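Local coordinates for SCO1 protein (Saccharomyces cerevisiae, PDB 2B7K) that is required for accumulation of cytochrome c oxidase subunits 1 and 2 and is thought to act in mitochondrial copper transport or in copper insertion into the oxidase, at residues K42-F48 against F147-P153; F157-L161 against K173-H177; S19-F24 against N119-R125; L26-Y30 against P93-K97; P81-T85 against S106-T111. One frame throughout, in Å; residues are numbered along the deposited sequence.

Contact 1 (K42-F48 against F147-P153); sequences KFSIIYF and FFYLMDP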
# COMPACT_ATOMS: atom_id res chain seq x y z
N LYS A 42 -3.20 1.26 -13.19
CA LYS A 42 -3.04 -0.03 -12.53
C LYS A 42 -3.74 -0.10 -11.19
O LYS A 42 -4.16 0.92 -10.66
CB LYS A 42 -1.55 -0.35 -12.37
CG LYS A 42 -0.70 0.86 -12.02
CD LYS A 42 0.77 0.58 -12.31
CE LYS A 42 1.60 1.85 -12.22
NZ LYS A 42 3.01 1.61 -12.62
N PHE A 43 -3.90 -1.31 -10.68
CA PHE A 43 -4.53 -1.49 -9.38
C PHE A 43 -3.40 -1.45 -8.37
O PHE A 43 -2.44 -2.21 -8.48
CB PHE A 43 -5.25 -2.84 -9.32
CG PHE A 43 -6.71 -2.75 -9.67
CD1 PHE A 43 -7.62 -2.23 -8.75
CD2 PHE A 43 -7.17 -3.14 -10.92
CE1 PHE A 43 -8.97 -2.10 -9.08
CE2 PHE A 43 -8.51 -3.02 -11.26
CZ PHE A 43 -9.41 -2.50 -10.34
N SER A 44 -3.51 -0.55 -7.40
CA SER A 44 -2.48 -0.41 -6.40
C SER A 44 -3.04 -0.78 -5.04
O SER A 44 -4.23 -0.62 -4.79
CB SER A 44 -1.97 1.04 -6.37
OG SER A 44 -1.50 1.44 -7.65
N ILE A 45 -2.19 -1.29 -4.17
CA ILE A 45 -2.62 -1.62 -2.82
C ILE A 45 -1.61 -0.93 -1.90
O ILE A 45 -0.41 -1.16 -1.97
CB ILE A 45 -2.68 -3.16 -2.61
CG1 ILE A 45 -3.26 -3.44 -1.22
CG2 ILE A 45 -1.30 -3.79 -2.81
CD1 ILE A 45 -3.81 -4.86 -1.05
N ILE A 46 -2.13 -0.04 -1.06
CA ILE A 46 -1.31 0.76 -0.17
C ILE A 46 -1.43 0.38 1.30
O ILE A 46 -2.52 0.15 1.81
CB ILE A 46 -1.67 2.24 -0.31
CG1 ILE A 46 -1.53 2.66 -1.78
CG2 ILE A 46 -0.79 3.10 0.59
CD1 ILE A 46 -2.08 4.04 -2.08
N TYR A 47 -0.29 0.33 1.97
CA TYR A 47 -0.27 0.02 3.39
C TYR A 47 0.59 1.06 4.10
O TYR A 47 1.72 1.31 3.69
CB TYR A 47 0.31 -1.37 3.65
CG TYR A 47 0.41 -1.71 5.13
CD1 TYR A 47 -0.74 -1.89 5.90
CD2 TYR A 47 1.65 -1.80 5.76
CE1 TYR A 47 -0.66 -2.14 7.27
CE2 TYR A 47 1.74 -2.04 7.13
CZ TYR A 47 0.59 -2.21 7.88
OH TYR A 47 0.68 -2.42 9.25
N PHE A 48 0.03 1.67 5.14
CA PHE A 48 0.74 2.67 5.93
C PHE A 48 1.28 1.99 7.20
O PHE A 48 0.55 1.27 7.87
CB PHE A 48 -0.21 3.80 6.34
CG PHE A 48 -0.54 4.76 5.24
CD1 PHE A 48 0.16 5.96 5.11
CD2 PHE A 48 -1.55 4.47 4.33
CE1 PHE A 48 -0.14 6.87 4.09
CE2 PHE A 48 -1.87 5.37 3.30
CZ PHE A 48 -1.16 6.57 3.18
N PHE A 147 -5.12 -1.06 7.89
CA PHE A 147 -5.85 -1.27 6.63
C PHE A 147 -4.96 -1.27 5.40
O PHE A 147 -3.90 -0.65 5.39
CB PHE A 147 -6.90 -0.17 6.37
CG PHE A 147 -8.03 -0.15 7.34
CD1 PHE A 147 -8.04 0.76 8.39
CD2 PHE A 147 -9.10 -1.03 7.20
CE1 PHE A 147 -9.11 0.80 9.29
CE2 PHE A 147 -10.17 -1.00 8.09
CZ PHE A 147 -10.18 -0.08 9.13
N PHE A 148 -5.41 -1.98 4.36
CA PHE A 148 -4.74 -1.98 3.07
C PHE A 148 -5.74 -1.18 2.23
O PHE A 148 -6.95 -1.43 2.31
CB PHE A 148 -4.59 -3.38 2.49
CG PHE A 148 -3.54 -4.21 3.17
CD1 PHE A 148 -3.89 -5.16 4.12
CD2 PHE A 148 -2.19 -4.05 2.85
CE1 PHE A 148 -2.92 -5.95 4.74
CE2 PHE A 148 -1.21 -4.83 3.47
CZ PHE A 148 -1.58 -5.78 4.42
N TYR A 149 -5.26 -0.22 1.46
CA TYR A 149 -6.14 0.59 0.62
C TYR A 149 -5.97 0.20 -0.84
O TYR A 149 -4.88 0.33 -1.41
CB TYR A 149 -5.82 2.09 0.80
CG TYR A 149 -5.86 2.53 2.25
CD1 TYR A 149 -4.82 2.24 3.12
CD2 TYR A 149 -6.97 3.21 2.76
CE1 TYR A 149 -4.88 2.59 4.47
CE2 TYR A 149 -7.04 3.57 4.10
CZ TYR A 149 -6.00 3.26 4.95
OH TYR A 149 -6.08 3.59 6.28
N LEU A 150 -7.05 -0.29 -1.44
CA LEU A 150 -7.03 -0.70 -2.84
C LEU A 150 -7.47 0.46 -3.71
O LEU A 150 -8.57 0.98 -3.54
CB LEU A 150 -7.96 -1.89 -3.05
CG LEU A 150 -7.90 -2.56 -4.43
CD1 LEU A 150 -6.51 -3.13 -4.67
CD2 LEU A 150 -8.94 -3.66 -4.51
N MET A 151 -6.61 0.86 -4.65
CA MET A 151 -6.91 1.99 -5.54
C MET A 151 -6.99 1.48 -6.98
O MET A 151 -6.13 0.73 -7.42
CB MET A 151 -5.82 3.05 -5.44
CG MET A 151 -5.38 3.38 -4.01
SD MET A 151 -6.70 4.05 -2.95
CE MET A 151 -6.74 5.75 -3.50
N ASP A 152 -8.03 1.90 -7.71
CA ASP A 152 -8.18 1.44 -9.09
C ASP A 152 -7.31 2.19 -10.10
O ASP A 152 -6.63 3.16 -9.75
CB ASP A 152 -9.66 1.48 -9.52
CG ASP A 152 -10.22 2.89 -9.66
OD1 ASP A 152 -9.44 3.84 -9.86
OD2 ASP A 152 -11.46 3.04 -9.58
N PRO A 153 -7.30 1.73 -11.37
CA PRO A 153 -6.50 2.36 -12.43
C PRO A 153 -6.74 3.85 -12.66
O PRO A 153 -5.97 4.50 -13.37
CB PRO A 153 -6.84 1.52 -13.66
CG PRO A 153 -7.03 0.16 -13.06
CD PRO A 153 -7.88 0.47 -11.84
O HOH W 1 -2.14 1.02 6.77
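Apolar side chains line both faces of this antiparallel strand pair. On one face Ile-45 CD1 lies 3.9 Å from Phe-148 CB, and Tyr-47 CB lies 3.8 Å from Phe-148 CD2. On the other face Ile-46 CD1 meets Met-151 CG at 3.9 Å. There the edge of the Phe-48 ring points at the face of Tyr-149 in an offset edge-to-face pair, centroids 5.8 Å apart. At the far end Pro-153 CD sits over the Phe-43 ring in a CH-pi contact, 3.6 Å from its centroid. Between the faces runs the backbone ladder. Ser-44 N to Met-151 O (2.9 Å) and Met-151 N to Ser-44 O (2.8 Å) form one hydrogen-bonded pair. Ile-46 and Tyr-149 form the next, with both N to O bonds at 2.8 Å. Past it a water takes over, accepting from Phe-48 N and donating to Phe-147 O, each at 2.8 Å. The two strands belong to the central sheet of the thioredoxin-like domain. Strand 80-85 flanks 44-49 and strand 157-161 flanks 148-151. Helix 56-75 packs on the Tyr-47 and Phe-148 side, where Tyr-47 touches Cys-57, a copper ligand by similarity.

Contact 2 (F157-L161 against K173-H177); sequences FVDAL and KIVEH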
# COMPACT_ATOMS: atom_id res chain seq x y z
N PHE A 157 -10.21 5.31 -4.73
CA PHE A 157 -10.31 4.35 -3.65
C PHE A 157 -11.51 3.46 -3.92
O PHE A 157 -12.62 3.95 -4.15
CB PHE A 157 -10.52 5.08 -2.32
CG PHE A 157 -10.81 4.17 -1.16
CD1 PHE A 157 -9.82 3.35 -0.63
CD2 PHE A 157 -12.09 4.15 -0.60
CE1 PHE A 157 -10.09 2.52 0.46
CE2 PHE A 157 -12.37 3.32 0.49
CZ PHE A 157 -11.36 2.50 1.02
N VAL A 158 -11.31 2.15 -3.89
CA VAL A 158 -12.42 1.25 -4.13
C VAL A 158 -12.72 0.34 -2.94
O VAL A 158 -13.83 -0.15 -2.81
CB VAL A 158 -12.18 0.37 -5.38
CG1 VAL A 158 -12.20 1.24 -6.62
CG2 VAL A 158 -10.85 -0.35 -5.27
N ASP A 159 -11.73 0.13 -2.08
CA ASP A 159 -11.95 -0.72 -0.92
C ASP A 159 -10.77 -0.77 0.05
O ASP A 159 -9.63 -0.58 -0.34
CB ASP A 159 -12.29 -2.14 -1.40
CG ASP A 159 -12.77 -3.04 -0.28
OD1 ASP A 159 -13.70 -2.63 0.45
OD2 ASP A 159 -12.23 -4.16 -0.14
N ALA A 160 -11.07 -1.02 1.32
CA ALA A 160 -10.05 -1.13 2.34
C ALA A 160 -10.14 -2.53 2.92
O ALA A 160 -11.24 -3.01 3.22
CB ALA A 160 -10.27 -0.10 3.43
N LEU A 161 -9.01 -3.19 3.08
CA LEU A 161 -9.02 -4.53 3.63
C LEU A 161 -8.40 -4.49 5.02
O LEU A 161 -7.21 -4.21 5.17
CB LEU A 161 -8.26 -5.50 2.72
CG LEU A 161 -8.84 -5.65 1.31
CD1 LEU A 161 -8.24 -4.59 0.40
CD2 LEU A 161 -8.53 -7.03 0.76
N LYS A 173 -11.59 -10.91 -2.45
CA LYS A 173 -12.09 -9.54 -2.56
C LYS A 173 -11.36 -8.74 -3.62
O LYS A 173 -11.97 -7.98 -4.38
CB LYS A 173 -11.98 -8.83 -1.21
CG LYS A 173 -12.68 -7.48 -1.15
CD LYS A 173 -14.19 -7.64 -1.29
CE LYS A 173 -14.92 -6.33 -1.05
NZ LYS A 173 -16.40 -6.52 -1.12
N ILE A 174 -10.04 -8.89 -3.68
CA ILE A 174 -9.26 -8.16 -4.67
C ILE A 174 -9.60 -8.65 -6.08
O ILE A 174 -9.81 -7.84 -6.98
CB ILE A 174 -7.74 -8.33 -4.38
CG1 ILE A 174 -7.42 -7.65 -3.04
CG2 ILE A 174 -6.91 -7.73 -5.50
CD1 ILE A 174 -6.01 -7.88 -2.55
N VAL A 175 -9.68 -9.96 -6.26
CA VAL A 175 -10.01 -10.53 -7.56
C VAL A 175 -11.33 -9.95 -8.07
O VAL A 175 -11.44 -9.53 -9.22
CB VAL A 175 -10.12 -12.07 -7.48
CG1 VAL A 175 -10.59 -12.63 -8.83
CG2 VAL A 175 -8.76 -12.66 -7.11
N GLU A 176 -12.33 -9.92 -7.19
CA GLU A 176 -13.65 -9.39 -7.52
C GLU A 176 -13.56 -7.98 -8.11
O GLU A 176 -14.17 -7.68 -9.14
CB GLU A 176 -14.52 -9.38 -6.26
CG GLU A 176 -15.96 -8.94 -6.47
CD GLU A 176 -16.78 -9.00 -5.19
OE1 GLU A 176 -17.99 -8.68 -5.23
OE2 GLU A 176 -16.22 -9.38 -4.13
N HIS A 177 -12.79 -7.12 -7.46
CA HIS A 177 -12.60 -5.74 -7.92
C HIS A 177 -11.86 -5.63 -9.24
O HIS A 177 -12.25 -4.86 -10.12
CB HIS A 177 -11.84 -4.94 -6.86
CG HIS A 177 -12.69 -4.48 -5.72
ND1 HIS A 177 -13.68 -3.52 -5.86
CD2 HIS A 177 -12.72 -4.85 -4.42
CE1 HIS A 177 -14.27 -3.33 -4.70
NE2 HIS A 177 -13.71 -4.12 -3.81
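Van der Waals packing holds this strand-helix contact together, and it is modest, with 236 Å² buried in all. The two segments run nearly antiparallel, at 173°, with their axes 10.0 Å apart at closest approach. That spacing leaves room for a single layer of side chains. The apolar part lies at Leu-161, whose CD2 is 4.0 Å from Ile-174 CG1 and 4.4 Å from Lys-173 CB. A second group of contacts surrounds the His-177 ring. Val-158 CG2 sits over one face of it, and Asp-159 CB comes within 3.4 Å of His-177 NE2. The Val-158 carbonyl O is 3.7 Å from His-177 CE1. Polar groups take part through their carbon neighbours: Asp-159 OD2 lies 3.5 Å from Lys-173 CG, on the aliphatic part of the lysine. His-177 NE2 is buried here without a polar partner in the model. The backbone explains why two successive residues both point at the helix. Val-158 and Asp-159 lie opposite Leu-150 in a classic beta bulge, which breaks the usual alternation of the strand. Strand 157-161 is the outermost strand at its end of the sheet, hydrogen-bonded to 148-151. Helix 169-180 lies against it, and His-177 also touches Leu-150. Helix 56-75 adjoins both partners, with Trp-67 against Leu-161 and Leu-71 against Ile-174.

Contact 3 (S19-F24 against N119-R125); sequences SLGGPF and NACKKYR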
# COMPACT_ATOMS: atom_id res chain seq x y z
N SER A 19 -14.19 9.46 1.05
CA SER A 19 -13.38 10.07 -0.00
C SER A 19 -11.89 10.05 0.32
O SER A 19 -11.28 11.10 0.54
CB SER A 19 -13.84 11.51 -0.25
OG SER A 19 -13.14 12.10 -1.33
N LEU A 20 -11.31 8.85 0.35
CA LEU A 20 -9.89 8.69 0.65
C LEU A 20 -9.03 8.89 -0.58
O LEU A 20 -9.49 8.74 -1.71
CB LEU A 20 -9.64 7.29 1.22
CG LEU A 20 -9.88 7.10 2.72
CD1 LEU A 20 -11.17 7.77 3.15
CD2 LEU A 20 -9.89 5.62 3.04
N GLY A 21 -7.77 9.24 -0.36
CA GLY A 21 -6.86 9.46 -1.46
C GLY A 21 -6.84 10.92 -1.89
O GLY A 21 -7.62 11.74 -1.40
N GLY A 22 -5.96 11.23 -2.83
CA GLY A 22 -5.84 12.59 -3.31
C GLY A 22 -4.40 12.85 -3.66
O GLY A 22 -3.56 11.97 -3.51
N PRO A 23 -4.07 14.06 -4.12
CA PRO A 23 -2.69 14.38 -4.48
C PRO A 23 -1.68 14.25 -3.34
O PRO A 23 -1.95 14.65 -2.21
CB PRO A 23 -2.78 15.80 -5.01
CG PRO A 23 -3.95 16.37 -4.26
CD PRO A 23 -4.94 15.24 -4.31
N PHE A 24 -0.53 13.66 -3.66
CA PHE A 24 0.55 13.52 -2.70
C PHE A 24 1.84 13.48 -3.50
O PHE A 24 1.83 13.17 -4.70
CB PHE A 24 0.38 12.26 -1.83
CG PHE A 24 0.47 10.95 -2.57
CD1 PHE A 24 1.70 10.40 -2.91
CD2 PHE A 24 -0.69 10.25 -2.87
CE1 PHE A 24 1.78 9.16 -3.54
CE2 PHE A 24 -0.63 9.00 -3.51
CZ PHE A 24 0.61 8.46 -3.84
N ASN A 119 1.05 14.96 4.70
CA ASN A 119 -0.02 15.18 3.73
C ASN A 119 -0.58 13.85 3.23
O ASN A 119 -1.80 13.67 3.14
CB ASN A 119 0.49 15.99 2.54
CG ASN A 119 -0.53 16.07 1.42
OD1 ASN A 119 -1.61 16.65 1.59
ND2 ASN A 119 -0.21 15.48 0.28
N ALA A 120 0.30 12.92 2.89
CA ALA A 120 -0.15 11.62 2.39
C ALA A 120 -1.03 10.93 3.44
O ALA A 120 -2.09 10.39 3.12
CB ALA A 120 1.05 10.74 2.04
N CYS A 121 -0.59 10.97 4.69
CA CYS A 121 -1.36 10.36 5.76
C CYS A 121 -2.72 11.04 5.92
O CYS A 121 -3.72 10.37 6.18
CB CYS A 121 -0.57 10.42 7.07
SG CYS A 121 0.90 9.36 7.09
N LYS A 122 -2.75 12.35 5.75
CA LYS A 122 -3.99 13.10 5.87
C LYS A 122 -4.98 12.73 4.77
O LYS A 122 -6.17 12.56 5.02
CB LYS A 122 -3.72 14.61 5.81
CG LYS A 122 -4.98 15.47 5.79
CD LYS A 122 -4.64 16.95 5.72
CE LYS A 122 -3.92 17.41 6.99
NZ LYS A 122 -4.78 17.24 8.20
N LYS A 123 -4.47 12.60 3.55
CA LYS A 123 -5.31 12.24 2.41
C LYS A 123 -5.98 10.88 2.56
O LYS A 123 -7.07 10.67 2.05
CB LYS A 123 -4.48 12.27 1.12
CG LYS A 123 -4.64 13.54 0.30
CD LYS A 123 -4.41 14.78 1.14
CE LYS A 123 -4.72 16.05 0.35
NZ LYS A 123 -3.87 16.15 -0.87
N TYR A 124 -5.33 9.96 3.27
CA TYR A 124 -5.89 8.63 3.47
C TYR A 124 -6.50 8.50 4.86
O TYR A 124 -6.90 7.40 5.28
CB TYR A 124 -4.81 7.56 3.24
CG TYR A 124 -4.49 7.37 1.77
CD1 TYR A 124 -3.70 8.29 1.07
CD2 TYR A 124 -5.05 6.31 1.05
CE1 TYR A 124 -3.47 8.15 -0.31
CE2 TYR A 124 -4.83 6.17 -0.32
CZ TYR A 124 -4.05 7.09 -0.99
OH TYR A 124 -3.87 6.95 -2.35
N ARG A 125 -6.57 9.62 5.55
CA ARG A 125 -7.15 9.69 6.89
C ARG A 125 -6.52 8.70 7.87
O ARG A 125 -7.23 8.03 8.63
CB ARG A 125 -8.66 9.46 6.82
CG ARG A 125 -9.39 10.42 5.89
CD ARG A 125 -10.90 10.26 5.99
NE ARG A 125 -11.62 10.94 4.90
CZ ARG A 125 -11.55 12.24 4.65
NH1 ARG A 125 -12.24 12.75 3.64
NH2 ARG A 125 -10.79 13.03 5.39
O HOH W 2 -3.92 9.17 -3.79
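A Schellman motif ends helix 114-123, and the loop leading into strand 25-28 lies along that helix end. Arg-125, with positive phi, is the C-prime residue. Its N bonds to Lys-122 O at 3.0 Å, and Val-126 N to Cys-121 O. The loop uses a carbonyl near the helix end: Gly-21 N donates to Lys-123 O at 2.9 Å. Two residues on, Pro-23 O accepts from both Lys-123 NZ (2.8 Å) and Asn-119 ND2 (3.1 Å), side chains one turn apart on the helix. Lys-123 NZ also makes a weak bond to Asn-119 OD1, at 3.4 Å. Gly-21 lies flat on the Tyr-124 ring, its CA 3.9 Å from the ring centroid in a CH-pi contact. A water accepts from Gly-22 N at 3.1 Å and lies 2.6 Å from Tyr-124 OH, to which it is hydrogen-bonded. Apolar contacts are Phe-24 CB to Ala-120 CB (4.2 Å) and Phe-24 CD2 to Tyr-124 CE1 (4.3 Å). At the exposed end Leu-20 CD1 lies 3.6 Å from Arg-125 guanidinium NE. Tyr-124 continues inward to Ile-46, Phe-48 and Met-151 of the sheet. The chemistry implies a loop held chiefly through its backbone. Its carbonyl and amide groups meet helix donors and acceptors. The backbone angles of Gly-21 and Gly-22 would force a CB against the preceding carbonyl, and a CB on Gly-22 would also crowd Lys-123 CG.

Contact 4 (L26-Y30 against P93-K97); sequences LEDMY and PAVLK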
# COMPACT_ATOMS: atom_id res chain seq x y z
N LEU A 26 5.81 12.06 -2.95
CA LEU A 26 6.80 11.37 -2.12
C LEU A 26 7.96 10.91 -2.99
O LEU A 26 8.10 11.35 -4.13
CB LEU A 26 6.15 10.14 -1.45
CG LEU A 26 4.93 10.41 -0.56
CD1 LEU A 26 4.16 9.13 -0.31
CD2 LEU A 26 5.39 11.04 0.75
N GLU A 27 8.80 10.04 -2.45
CA GLU A 27 9.92 9.47 -3.20
C GLU A 27 9.91 7.98 -2.88
O GLU A 27 9.51 7.58 -1.79
CB GLU A 27 11.25 10.07 -2.74
CG GLU A 27 11.61 9.78 -1.29
CD GLU A 27 13.01 10.25 -0.91
OE1 GLU A 27 13.29 10.29 0.30
OE2 GLU A 27 13.81 10.56 -1.81
N ASP A 28 10.32 7.13 -3.82
CA ASP A 28 10.36 5.71 -3.49
C ASP A 28 11.70 5.44 -2.84
O ASP A 28 12.54 6.35 -2.74
CB ASP A 28 10.12 4.82 -4.73
CG ASP A 28 11.20 4.94 -5.78
OD1 ASP A 28 12.31 5.41 -5.48
OD2 ASP A 28 10.92 4.52 -6.93
N MET A 29 11.92 4.21 -2.39
CA MET A 29 13.15 3.87 -1.69
C MET A 29 14.41 3.93 -2.54
O MET A 29 15.51 3.72 -2.02
CB MET A 29 13.02 2.50 -1.03
CG MET A 29 12.69 1.39 -1.99
SD MET A 29 12.08 -0.02 -1.07
CE MET A 29 12.40 -1.35 -2.20
N TYR A 30 14.26 4.21 -3.83
CA TYR A 30 15.41 4.31 -4.71
C TYR A 30 15.67 5.77 -5.04
O TYR A 30 16.63 6.11 -5.72
CB TYR A 30 15.18 3.49 -5.98
CG TYR A 30 15.02 2.02 -5.68
CD1 TYR A 30 13.78 1.39 -5.79
CD2 TYR A 30 16.10 1.26 -5.23
CE1 TYR A 30 13.62 0.05 -5.46
CE2 TYR A 30 15.95 -0.08 -4.89
CZ TYR A 30 14.71 -0.68 -5.01
OH TYR A 30 14.57 -2.00 -4.66
N PRO A 93 15.12 6.31 2.74
CA PRO A 93 15.09 5.32 1.67
C PRO A 93 15.93 4.08 1.99
O PRO A 93 15.50 2.96 1.73
CB PRO A 93 15.62 6.09 0.46
CG PRO A 93 15.05 7.46 0.71
CD PRO A 93 15.32 7.67 2.19
N ALA A 94 17.12 4.27 2.57
CA ALA A 94 17.98 3.13 2.90
C ALA A 94 17.36 2.22 3.96
O ALA A 94 17.44 1.00 3.87
CB ALA A 94 19.35 3.63 3.38
N VAL A 95 16.74 2.82 4.98
CA VAL A 95 16.09 2.04 6.03
C VAL A 95 14.93 1.22 5.46
O VAL A 95 14.74 0.06 5.85
CB VAL A 95 15.56 2.96 7.15
CG1 VAL A 95 14.65 2.17 8.09
CG2 VAL A 95 16.73 3.53 7.94
N LEU A 96 14.16 1.81 4.55
CA LEU A 96 13.05 1.08 3.96
C LEU A 96 13.54 -0.07 3.08
O LEU A 96 12.94 -1.14 3.07
CB LEU A 96 12.15 2.01 3.13
CG LEU A 96 11.31 3.00 3.94
CD1 LEU A 96 10.40 3.77 2.99
CD2 LEU A 96 10.47 2.26 4.97
N LYS A 97 14.63 0.15 2.34
CA LYS A 97 15.17 -0.90 1.50
C LYS A 97 15.57 -2.10 2.35
O LYS A 97 15.28 -3.25 2.00
CB LYS A 97 16.38 -0.41 0.70
CG LYS A 97 16.03 0.48 -0.48
CD LYS A 97 17.25 0.77 -1.36
CE LYS A 97 18.18 1.80 -0.72
NZ LYS A 97 18.80 1.32 0.54
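Strand 26-28 gives way to a turn that meets the first turn of helix 93-100. The turn is an Asx turn: Asp-28 OD1 accepts from Tyr-30 N at 2.8 Å. In the helix, Lys-97 N bonds to Pro-93 O at 3.0 Å. The backbones come closest at Met-29 and Pro-93, with CA atoms 4.1 Å apart. This joins one edge region of the thioredoxin-like sheet to the helix that links strands 80-85 and 108-111. Met-29 lies at the centre of the contact. Its CB is 4.3 Å from Leu-96 CB and 3.7 Å from Lys-97 CG, so it rests on one side of the helix turn. Leu-96 goes on to touch Phe-83 of strand 80-85. Tyr-30 CE2 approaches Lys-97 CD at 3.9 Å, meeting the aliphatic part of the lysine. The Met-29 carbonyl fits between two side chains, its O lying 3.4 Å from Pro-93 CB and 3.5 Å from Lys-97 CD. On the strand side, Glu-27 OE1 reaches to 3.4 Å from Pro-93 CG.

Contact 5 (P81-T85 against S106-T111); sequences PLFIT and SILGLT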
# COMPACT_ATOMS: atom_id res chain seq x y z
N PRO A 81 2.05 -2.85 -5.21
CA PRO A 81 2.05 -2.75 -3.75
C PRO A 81 2.96 -1.64 -3.26
O PRO A 81 4.12 -1.54 -3.66
CB PRO A 81 2.52 -4.14 -3.32
CG PRO A 81 3.47 -4.51 -4.40
CD PRO A 81 2.83 -4.00 -5.67
N LEU A 82 2.42 -0.80 -2.38
CA LEU A 82 3.16 0.33 -1.85
C LEU A 82 3.14 0.37 -0.33
O LEU A 82 2.08 0.22 0.28
CB LEU A 82 2.55 1.64 -2.38
CG LEU A 82 2.45 1.75 -3.91
CD1 LEU A 82 1.59 2.95 -4.30
CD2 LEU A 82 3.86 1.87 -4.48
N PHE A 83 4.31 0.54 0.26
CA PHE A 83 4.44 0.65 1.71
C PHE A 83 4.81 2.10 2.00
O PHE A 83 5.90 2.54 1.65
CB PHE A 83 5.55 -0.27 2.24
CG PHE A 83 5.78 -0.15 3.73
CD1 PHE A 83 7.01 0.25 4.22
CD2 PHE A 83 4.76 -0.45 4.63
CE1 PHE A 83 7.23 0.36 5.61
CE2 PHE A 83 4.96 -0.36 6.01
CZ PHE A 83 6.20 0.05 6.50
N ILE A 84 3.90 2.84 2.61
CA ILE A 84 4.18 4.24 2.91
C ILE A 84 4.46 4.39 4.40
O ILE A 84 3.64 4.01 5.24
CB ILE A 84 2.98 5.14 2.54
CG1 ILE A 84 2.65 4.97 1.05
CG2 ILE A 84 3.33 6.60 2.82
CD1 ILE A 84 1.54 5.89 0.56
N THR A 85 5.62 4.95 4.73
CA THR A 85 5.97 5.12 6.13
C THR A 85 5.27 6.32 6.74
O THR A 85 4.97 7.30 6.05
CB THR A 85 7.49 5.31 6.32
OG1 THR A 85 7.79 5.36 7.73
CG2 THR A 85 7.97 6.60 5.66
N SER A 106 8.15 -7.17 -4.63
CA SER A 106 7.36 -6.21 -5.40
C SER A 106 6.92 -5.00 -4.59
O SER A 106 6.56 -3.96 -5.15
CB SER A 106 6.11 -6.89 -5.97
OG SER A 106 6.46 -7.75 -7.04
N ILE A 107 6.96 -5.13 -3.27
CA ILE A 107 6.56 -4.03 -2.40
C ILE A 107 7.54 -2.86 -2.53
O ILE A 107 8.75 -3.03 -2.38
CB ILE A 107 6.48 -4.49 -0.93
CG1 ILE A 107 5.47 -5.64 -0.80
CG2 ILE A 107 6.05 -3.32 -0.04
CD1 ILE A 107 5.52 -6.34 0.56
N LEU A 108 7.01 -1.69 -2.83
CA LEU A 108 7.86 -0.51 -2.98
C LEU A 108 7.64 0.43 -1.81
O LEU A 108 6.51 0.85 -1.55
CB LEU A 108 7.54 0.21 -4.28
CG LEU A 108 8.37 1.45 -4.62
CD1 LEU A 108 9.83 1.07 -4.85
CD2 LEU A 108 7.79 2.12 -5.86
N GLY A 109 8.73 0.77 -1.13
CA GLY A 109 8.62 1.68 0.00
C GLY A 109 8.63 3.13 -0.43
O GLY A 109 9.42 3.51 -1.31
N LEU A 110 7.75 3.93 0.16
CA LEU A 110 7.67 5.36 -0.16
C LEU A 110 7.90 6.17 1.10
O LEU A 110 7.42 5.80 2.18
CB LEU A 110 6.30 5.74 -0.72
CG LEU A 110 5.76 5.02 -1.96
CD1 LEU A 110 4.46 5.69 -2.40
CD2 LEU A 110 6.79 5.07 -3.08
N THR A 111 8.62 7.27 0.97
CA THR A 111 8.88 8.13 2.11
C THR A 111 9.07 9.55 1.61
O THR A 111 8.87 9.83 0.43
CB THR A 111 10.13 7.68 2.90
OG1 THR A 111 10.29 8.51 4.06
CG2 THR A 111 11.38 7.78 2.03
O HOH W 3 5.14 -1.61 -6.33
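Side chains from two parallel strands fit together on either face of the sheet. On one face Leu-82 CD2 touches two leucines of the partner, 4.0 Å from Leu-108 CB and 4.4 Å from Leu-110 CD1. The same Leu-110 CD1 reaches Ile-84 CG1 at 4.0 Å, so it fills the space between Leu-82 and Ile-84. On the other face Gly-109 has no side chain beside Phe-83. Phe-83 CB packs instead against Ile-107 CG2 at 3.8 Å. The ring of Pro-81 fits against the turn at Ser-106, with Pro-81 CG 3.2 Å from Ser-106 O. A water donates to both Pro-81 O and Ser-106 O. The backbones are joined by Leu-108 N to Pro-81 O (3.0 Å), Phe-83 N to Leu-108 O (2.9 Å), Leu-110 N to Phe-83 O (2.8 Å) and Thr-85 N to Leu-110 O (3.2 Å). Helix 93-100 covers the Phe-83 face through Leu-96. Strand, helix and adjacent parallel strand make a beta-alpha-beta crossover, which extends the thioredoxin-like sheet beyond its core strand 80-85.

From the N terminus, residues 19-24 open contact 3, which closes only at 119-125. Contacts 4 and 5 both fall within that span. Residues 26-30 open contact 4, which closes at 93-97. It crosses contact 5, opened at 81-85 and closed at 106-111. Residues 42-48 open contact 1, closed at 147-153. Contact 1 crosses contacts 3 and 4 and encloses contact 5. Contact 2 follows in series, a short loop from 157-161 to 173-177. Contacts 5 and 1 are joined where strands 80-85 and 44-49 pair. Contact 4 adds strand 25-28 and helix 93-100, contact 3 adds helix 114-123, and contact 2 adds the C-terminal helix 169-180.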